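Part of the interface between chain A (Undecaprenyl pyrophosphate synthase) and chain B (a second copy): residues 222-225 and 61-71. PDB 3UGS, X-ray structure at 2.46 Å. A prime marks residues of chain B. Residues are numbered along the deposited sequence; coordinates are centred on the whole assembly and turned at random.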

# COMPACT_ATOMS: atom_id res chain seq x y z
N THR A 222 -7.98 10.96 8.99
CA THR A 222 -9.34 11.23 8.50
C THR A 222 -10.07 10.05 7.95
O THR A 222 -11.31 10.05 7.85
CB THR A 222 -9.35 12.33 7.44
OG1 THR A 222 -8.51 11.93 6.35
CG2 THR A 222 -8.85 13.65 8.03
N PHE A 223 -9.31 9.04 7.56
CA PHE A 223 -9.88 7.91 6.73
C PHE A 223 -10.75 8.38 5.55
O PHE A 223 -11.78 7.78 5.22
CB PHE A 223 -10.74 6.96 7.59
CG PHE A 223 -9.98 6.37 8.73
CD1 PHE A 223 -9.23 5.21 8.55
CD2 PHE A 223 -9.95 7.01 9.96
CE1 PHE A 223 -8.49 4.69 9.60
CE2 PHE A 223 -9.24 6.48 10.99
CZ PHE A 223 -8.51 5.32 10.81
N GLY A 224 -10.31 9.46 4.92
CA GLY A 224 -11.08 10.04 3.77
C GLY A 224 -12.21 10.95 4.17
O GLY A 224 -12.95 11.49 3.35
N LYS A 225 -12.31 11.11 5.47
CA LYS A 225 -13.31 11.95 6.15
C LYS A 225 -14.67 11.30 6.09
O LYS A 225 -14.88 10.26 6.70
CB LYS A 225 -13.35 13.34 5.57
CG LYS A 225 -13.34 14.40 6.63
CD LYS A 225 -13.69 15.75 6.03
CE LYS A 225 -13.89 16.79 7.12
NZ LYS A 225 -13.82 18.18 6.58
N THR B 61 -13.45 6.98 -3.09
CA THR B 61 -14.72 6.33 -2.64
C THR B 61 -15.13 6.77 -1.19
O THR B 61 -16.31 7.01 -0.88
CB THR B 61 -14.66 4.78 -2.74
OG1 THR B 61 -13.46 4.30 -2.16
CG2 THR B 61 -14.72 4.30 -4.22
N GLU B 62 -14.14 6.93 -0.33
CA GLU B 62 -14.43 7.34 1.07
C GLU B 62 -14.80 8.83 1.20
O GLU B 62 -15.44 9.24 2.17
CB GLU B 62 -13.26 7.07 2.02
CG GLU B 62 -13.06 5.60 2.38
CD GLU B 62 -12.51 4.86 1.19
OE1 GLU B 62 -13.22 3.91 0.78
OE2 GLU B 62 -11.45 5.29 0.60
N ASN B 63 -14.37 9.61 0.22
CA ASN B 63 -14.68 11.04 0.18
C ASN B 63 -16.17 11.32 0.08
O ASN B 63 -16.62 12.38 0.40
CB ASN B 63 -13.92 11.75 -0.96
CG ASN B 63 -12.45 11.91 -0.67
OD1 ASN B 63 -11.63 11.85 -1.59
ND2 ASN B 63 -12.08 12.10 0.61
N TRP B 64 -16.91 10.34 -0.38
CA TRP B 64 -18.40 10.42 -0.46
C TRP B 64 -19.06 10.66 0.87
O TRP B 64 -20.22 10.94 0.97
CB TRP B 64 -18.99 9.14 -1.04
CG TRP B 64 -18.83 9.01 -2.54
CD1 TRP B 64 -18.19 8.00 -3.26
CD2 TRP B 64 -19.31 9.96 -3.55
NE1 TRP B 64 -18.27 8.26 -4.60
CE2 TRP B 64 -18.92 9.41 -4.83
CE3 TRP B 64 -20.01 11.15 -3.51
CZ2 TRP B 64 -19.23 10.04 -6.02
CZ3 TRP B 64 -20.34 11.78 -4.70
CH2 TRP B 64 -19.95 11.25 -5.93
N LYS B 65 -18.28 10.48 1.92
CA LYS B 65 -18.76 10.65 3.30
C LYS B 65 -18.45 12.02 3.87
O LYS B 65 -18.81 12.33 4.99
CB LYS B 65 -18.18 9.56 4.21
CG LYS B 65 -18.77 8.17 3.95
CD LYS B 65 -17.84 7.07 4.42
CE LYS B 65 -16.98 6.50 3.26
NZ LYS B 65 -17.75 6.11 2.02
N ARG B 66 -17.78 12.83 3.08
CA ARG B 66 -17.46 14.17 3.50
C ARG B 66 -18.77 14.90 3.58
O ARG B 66 -19.78 14.41 3.07
CB ARG B 66 -16.58 14.92 2.49
CG ARG B 66 -15.20 14.38 2.36
CD ARG B 66 -14.20 15.51 2.39
NE ARG B 66 -13.02 15.21 1.60
CZ ARG B 66 -11.85 15.83 1.73
NH1 ARG B 66 -11.70 16.79 2.64
NH2 ARG B 66 -10.83 15.50 0.96
N PRO B 67 -18.75 16.08 4.20
CA PRO B 67 -19.85 17.03 4.21
C PRO B 67 -20.17 17.55 2.79
O PRO B 67 -19.29 17.90 2.01
CB PRO B 67 -19.35 18.15 5.11
CG PRO B 67 -18.18 17.60 5.84
CD PRO B 67 -17.59 16.58 4.95
N LYS B 68 -21.45 17.59 2.50
CA LYS B 68 -21.94 17.84 1.12
C LYS B 68 -21.49 19.15 0.49
O LYS B 68 -21.71 19.42 -0.69
CB LYS B 68 -23.45 17.85 1.12
CG LYS B 68 -24.04 18.12 -0.24
CD LYS B 68 -23.63 17.02 -1.18
CE LYS B 68 -24.34 17.22 -2.48
NZ LYS B 68 -23.83 16.29 -3.52
N ASP B 69 -20.90 19.97 1.31
CA ASP B 69 -20.57 21.31 0.89
C ASP B 69 -19.18 21.22 0.29
O ASP B 69 -18.88 21.78 -0.77
CB ASP B 69 -20.58 22.27 2.08
N GLU B 70 -18.36 20.48 1.01
CA GLU B 70 -16.96 20.19 0.67
C GLU B 70 -16.90 19.42 -0.64
O GLU B 70 -15.94 19.49 -1.38
CB GLU B 70 -16.30 19.34 1.77
CG GLU B 70 -15.19 20.05 2.52
CD GLU B 70 -14.86 19.39 3.84
OE1 GLU B 70 -15.67 19.48 4.80
OE2 GLU B 70 -13.78 18.77 3.93
N ILE B 71 -17.96 18.71 -0.91
CA ILE B 71 -18.04 17.81 -2.07
C ILE B 71 -18.41 18.52 -3.37
O ILE B 71 -17.84 18.31 -4.44
CB ILE B 71 -19.00 16.62 -1.80
CG1 ILE B 71 -18.40 15.76 -0.70
CG2 ILE B 71 -19.23 15.80 -3.08
CD1 ILE B 71 -19.17 14.49 -0.41

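The contact is small, 316 Å² summed over both sides, and it rests on a tight turn. Residues Thr222 to Lys225 form a type I' beta turn, closed by the backbone bond from Lys225 N to Thr222 O at 2.8 Å, with a weak bond from Gly224 N to Thr222 OG1 at 3.4 Å bracing it inside. Both central residues, Phe223 and Gly224, have positive phi, as this turn type requires. The turn lies against a loop of chain B that passes through a short 3-10 segment, Asn63′ to Lys65′, before the helix, with Pro67′ at the N-cap position.

Shape is most restrictive at Gly224, which is buried and sits with its CA 5.1 Å from the CA of Glu62′. An ideal CB here would point toward the other chain and lie 2.6 Å from Glu62′ CB, a clash. It would also be jammed against the carbonyl oxygen of Phe223, so the backbone angles alone already call for glycine. The turn and the close approach therefore make the same demand. Gly224 O also makes a van der Waals contact with Arg66′ CG at 3.8 Å. Next to it, Phe223 contributes mainly backbone: its O lies 3.6 Å from Glu62′ CB, while the end of its side chain leads away, and its closest side-chain approach is CB to Glu62′ CG at 5.9 Å.

The polar bond at this point uses a backbone acceptor. Asn63′ ND2 donates to Gly224 O at 2.9 Å, with an N-H...acceptor angle of 136°, somewhat bent. The CB of Asn63′ points away from the turn, yet the end of its side chain comes back nearer, so the amide reaches the carbonyl from a 3-10 segment whose backbone is held by its own bonds, among them Lys65′ N to Glu62′ O at 3.1 Å and Arg66′ N to Asn63′ O at 3.0 Å.

Charge pairing is the work of Lys225, whose 108 Å² is the largest area covered on any residue in the contact. Its chi1 lies between wells at -133°, but chi2 to chi4 are all t, so the chain runs out extended and brings NZ to Glu70′ OE2 at 2.7 Å in a salt bridge. A second, weak hydrogen bond joins NZ to Glu70′ OE1 at 2.9 Å, so the ammonium engages both carboxylate oxygens. The carboxylate is shared: Arg66′ NH1 forms a salt bridge to the same Glu70′ OE2 at 3.1 Å from within chain B. One acid thus meets two bases, one from each chain.

Aliphatic carbon packs along the same side chain. Lys225 CD lies 3.7 Å from Arg66′ CD and 4.1 Å from Pro67′ CD, so the lysine's methylenes rest on neighbouring carbons short of the charged end. The rules to read here are a glycine where backbones press together, an amide for the turn's carbonyl, and a long lysine packed along its stem and paired at its tip.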